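Local coordinates for protein muconate lactonizing enzyme (Corynebacterium glutamicum, PDB 3I4K) that belongs to the muconate lactonizing enzyme family of the enolase superfamily and holds a magnesium ion in its barrel domain, at residues G49-G57 / T303-T311. Numbering follows the deposited sequence.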
loop_
_atom_site.group_PDB
_atom_site.type_symbol
_atom_site.label_atom_id
_atom_site.label_comp_id
_atom_site.label_asym_id
_atom_site.label_seq_id
_atom_site.Cartn_x
_atom_site.Cartn_y
_atom_site.Cartn_z
ATOM N N GLY A 49 1.378 -18.889 -14.514
ATOM C CA GLY A 49 1.344 -17.435 -14.430
ATOM C C GLY A 49 2.564 -16.816 -15.091
ATOM O O GLY A 49 3.664 -17.352 -14.986
ATOM N N TYR A 50 2.382 -15.681 -15.763
ATOM C CA TYR A 50 3.488 -15.030 -16.460
ATOM C C TYR A 50 3.841 -13.629 -15.973
ATOM O O TYR A 50 2.966 -12.840 -15.605
ATOM C CB TYR A 50 3.186 -14.974 -17.957
ATOM C CG TYR A 50 3.094 -16.333 -18.600
ATOM C CD1 TYR A 50 4.241 -17.089 -18.842
ATOM C CD2 TYR A 50 1.858 -16.883 -18.938
ATOM C CE1 TYR A 50 4.161 -18.356 -19.402
ATOM C CE2 TYR A 50 1.766 -18.153 -19.497
ATOM C CZ TYR A 50 2.921 -18.885 -19.728
ATOM O OH TYR A 50 2.842 -20.139 -20.291
ATOM N N GLY A 51 5.140 -13.335 -15.990
ATOM C CA GLY A 51 5.643 -12.038 -15.571
ATOM C C GLY A 51 6.833 -11.665 -16.434
ATOM O O GLY A 51 7.502 -12.549 -16.971
ATOM N N GLU A 52 7.108 -10.367 -16.566
ATOM C CA GLU A 52 8.221 -9.898 -17.389
ATOM C C GLU A 52 9.411 -9.264 -16.668
ATOM O O GLU A 52 9.247 -8.396 -15.812
ATOM C CB GLU A 52 7.715 -8.896 -18.433
ATOM C CG GLU A 52 6.974 -9.514 -19.620
ATOM C CD GLU A 52 6.610 -8.488 -20.674
ATOM O OE1 GLU A 52 7.231 -7.407 -20.691
ATOM O OE2 GLU A 52 5.718 -8.758 -21.499
ATOM N N GLY A 53 10.612 -9.712 -17.028
ATOM C CA GLY A 53 11.832 -9.137 -16.487
ATOM C C GLY A 53 12.273 -8.256 -17.645
ATOM O O GLY A 53 12.889 -8.740 -18.597
ATOM N N VAL A 54 11.965 -6.962 -17.576
ATOM C CA VAL A 54 12.271 -6.067 -18.684
ATOM C C VAL A 54 12.648 -4.626 -18.318
ATOM O O VAL A 54 12.041 -4.025 -17.433
ATOM C CB VAL A 54 11.048 -6.030 -19.638
ATOM C CG1 VAL A 54 9.802 -5.609 -18.856
ATOM C CG2 VAL A 54 11.292 -5.086 -20.794
ATOM N N VAL A 55 13.653 -4.095 -19.014
ATOM C CA VAL A 55 14.130 -2.722 -18.835
ATOM C C VAL A 55 14.068 -2.047 -20.203
ATOM O O VAL A 55 13.994 -2.720 -21.225
ATOM C CB VAL A 55 15.587 -2.661 -18.327
ATOM C CG1 VAL A 55 15.668 -3.187 -16.905
ATOM C CG2 VAL A 55 16.505 -3.462 -19.257
ATOM N N PRO A 56 14.108 -0.706 -20.242
ATOM C CA PRO A 56 14.047 0.037 -21.505
ATOM C C PRO A 56 15.245 -0.152 -22.427
ATOM O O PRO A 56 16.138 0.698 -22.458
ATOM C CB PRO A 56 13.923 1.497 -21.050
ATOM C CG PRO A 56 13.389 1.394 -19.657
ATOM C CD PRO A 56 14.128 0.225 -19.100
ATOM N N GLY A 57 15.271 -1.257 -23.173
ATOM C CA GLY A 57 16.369 -1.489 -24.104
ATOM C C GLY A 57 17.582 -2.262 -23.606
ATOM O O GLY A 57 17.972 -3.266 -24.213
ATOM N N THR A 303 5.986 3.286 -18.160
ATOM C CA THR A 303 6.387 2.031 -18.779
ATOM C C THR A 303 7.886 1.883 -18.938
ATOM O O THR A 303 8.610 2.864 -19.123
ATOM C CB THR A 303 5.744 1.880 -20.179
ATOM O OG1 THR A 303 6.043 0.586 -20.704
ATOM C CG2 THR A 303 6.268 2.941 -21.135
ATOM N N SER A 304 8.341 0.640 -18.837
ATOM C CA SER A 304 9.742 0.307 -19.018
ATOM C C SER A 304 9.780 -0.344 -20.400
ATOM O O SER A 304 10.694 -1.114 -20.715
ATOM C CB SER A 304 10.190 -0.701 -17.962
ATOM O OG SER A 304 10.262 -0.095 -16.688
ATOM N N LEU A 305 8.772 -0.009 -21.210
ATOM C CA LEU A 305 8.598 -0.565 -22.548
ATOM C C LEU A 305 8.349 -2.060 -22.412
ATOM O O LEU A 305 9.023 -2.882 -23.043
ATOM C CB LEU A 305 9.825 -0.307 -23.426
ATOM C CG LEU A 305 9.831 0.949 -24.304
ATOM C CD1 LEU A 305 8.673 1.891 -23.971
ATOM C CD2 LEU A 305 11.172 1.643 -24.122
ATOM N N GLU A 306 7.381 -2.400 -21.565
ATOM C CA GLU A 306 7.015 -3.795 -21.340
ATOM C C GLU A 306 6.333 -4.367 -22.569
ATOM O O GLU A 306 5.765 -3.625 -23.381
ATOM C CB GLU A 306 6.028 -3.937 -20.168
ATOM C CG GLU A 306 6.552 -3.531 -18.794
ATOM C CD GLU A 306 6.491 -2.035 -18.549
ATOM O OE1 GLU A 306 5.974 -1.302 -19.418
ATOM O OE2 GLU A 306 6.958 -1.598 -17.480
ATOM N N GLY A 307 6.394 -5.688 -22.695
ATOM C CA GLY A 307 5.723 -6.350 -23.792
ATOM C C GLY A 307 4.257 -6.438 -23.390
ATOM O O GLY A 307 3.836 -5.741 -22.462
ATOM N N PRO A 308 3.450 -7.280 -24.053
ATOM C CA PRO A 308 2.029 -7.402 -23.706
ATOM C C PRO A 308 1.769 -7.870 -22.277
ATOM O O PRO A 308 0.870 -7.365 -21.613
ATOM C CB PRO A 308 1.502 -8.383 -24.752
ATOM C CG PRO A 308 2.716 -9.231 -25.056
ATOM C CD PRO A 308 3.796 -8.181 -25.163
ATOM N N ILE A 309 2.553 -8.831 -21.803
ATOM C CA ILE A 309 2.383 -9.344 -20.451
ATOM C C ILE A 309 2.682 -8.257 -19.413
ATOM O O ILE A 309 1.872 -7.991 -18.526
ATOM C CB ILE A 309 3.311 -10.565 -20.199
ATOM C CG1 ILE A 309 2.732 -11.810 -20.885
ATOM C CG2 ILE A 309 3.464 -10.822 -18.716
ATOM C CD1 ILE A 309 1.350 -12.213 -20.378
ATOM N N GLY A 310 3.850 -7.630 -19.536
ATOM C CA GLY A 310 4.229 -6.597 -18.591
ATOM C C GLY A 310 3.278 -5.421 -18.585
ATOM O O GLY A 310 2.958 -4.874 -17.524
ATOM N N THR A 311 2.831 -5.030 -19.773
ATOM C CA THR A 311 1.914 -3.914 -19.926
ATOM C C THR A 311 0.559 -4.236 -19.296
ATOM O O THR A 311 -0.096 -3.365 -18.730
ATOM C CB THR A 311 1.721 -3.584 -21.412
ATOM O OG1 THR A 311 2.979 -3.180 -21.977
ATOM C CG2 THR A 311 0.692 -2.479 -21.592
#
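The carboxylate of Glu52 sits over the start of helix 308-320 and takes two backbone N-H groups there, one from the N-cap residue and one from the first turn. Glu52 OE1 accepts from Gly307 N at 2.8 Å, using its syn lone pair in a nearly straight bond. The other oxygen is approached differently: Gly310 N lies 2.9 Å from Glu52 OE2 and almost perpendicularly above the carboxylate plane, with an N-H...O angle of 166°. Tyr340 OH also hydrogen-bonds Glu52 OE2, so three bonds grip this buried group, and the positive end of the helix dipole would be expected to favour its charged form. The extended outer chain of Glu52 (chi2 -175°) carries the carboxylate from the strand to Gly307. Gly310 has no side chain, which leaves room for Glu52 OE1 beside its CA; Glu52 CG lies 3.6 Å from Gly310 N. Ile309 crosses the glutamate obliquely, its CB 3.3 Å from Glu52 OE2, while its CG2 packs against Tyr50 O and its CD1 meets Tyr50 CB. Glu52 thus ties the edge strand of the N-terminal antiparallel sheet to helix 308-320 of the enolase-type barrel domain, the two-domain architecture of this superfamily. Val54 and Glu306 meet at about a right angle, Val54 CG1 resting 3.9 Å from Glu306 CG. A bend at chi2 (82°) turns the Glu306 carboxylate back along its own loop, where Glu306 OE2 accepts from Ser304 N at 3.0 Å and also bonds Thr277. Pro56, centre of an inverse gamma turn, brings its ring, CG foremost, against the Ser304 backbone, CG 3.8 Å from Ser304 O, and touches Leu305 CD2 through CB; its side chain lies about 7 Å from the magnesium ion bound by Asp200, Glu226 and Asp251.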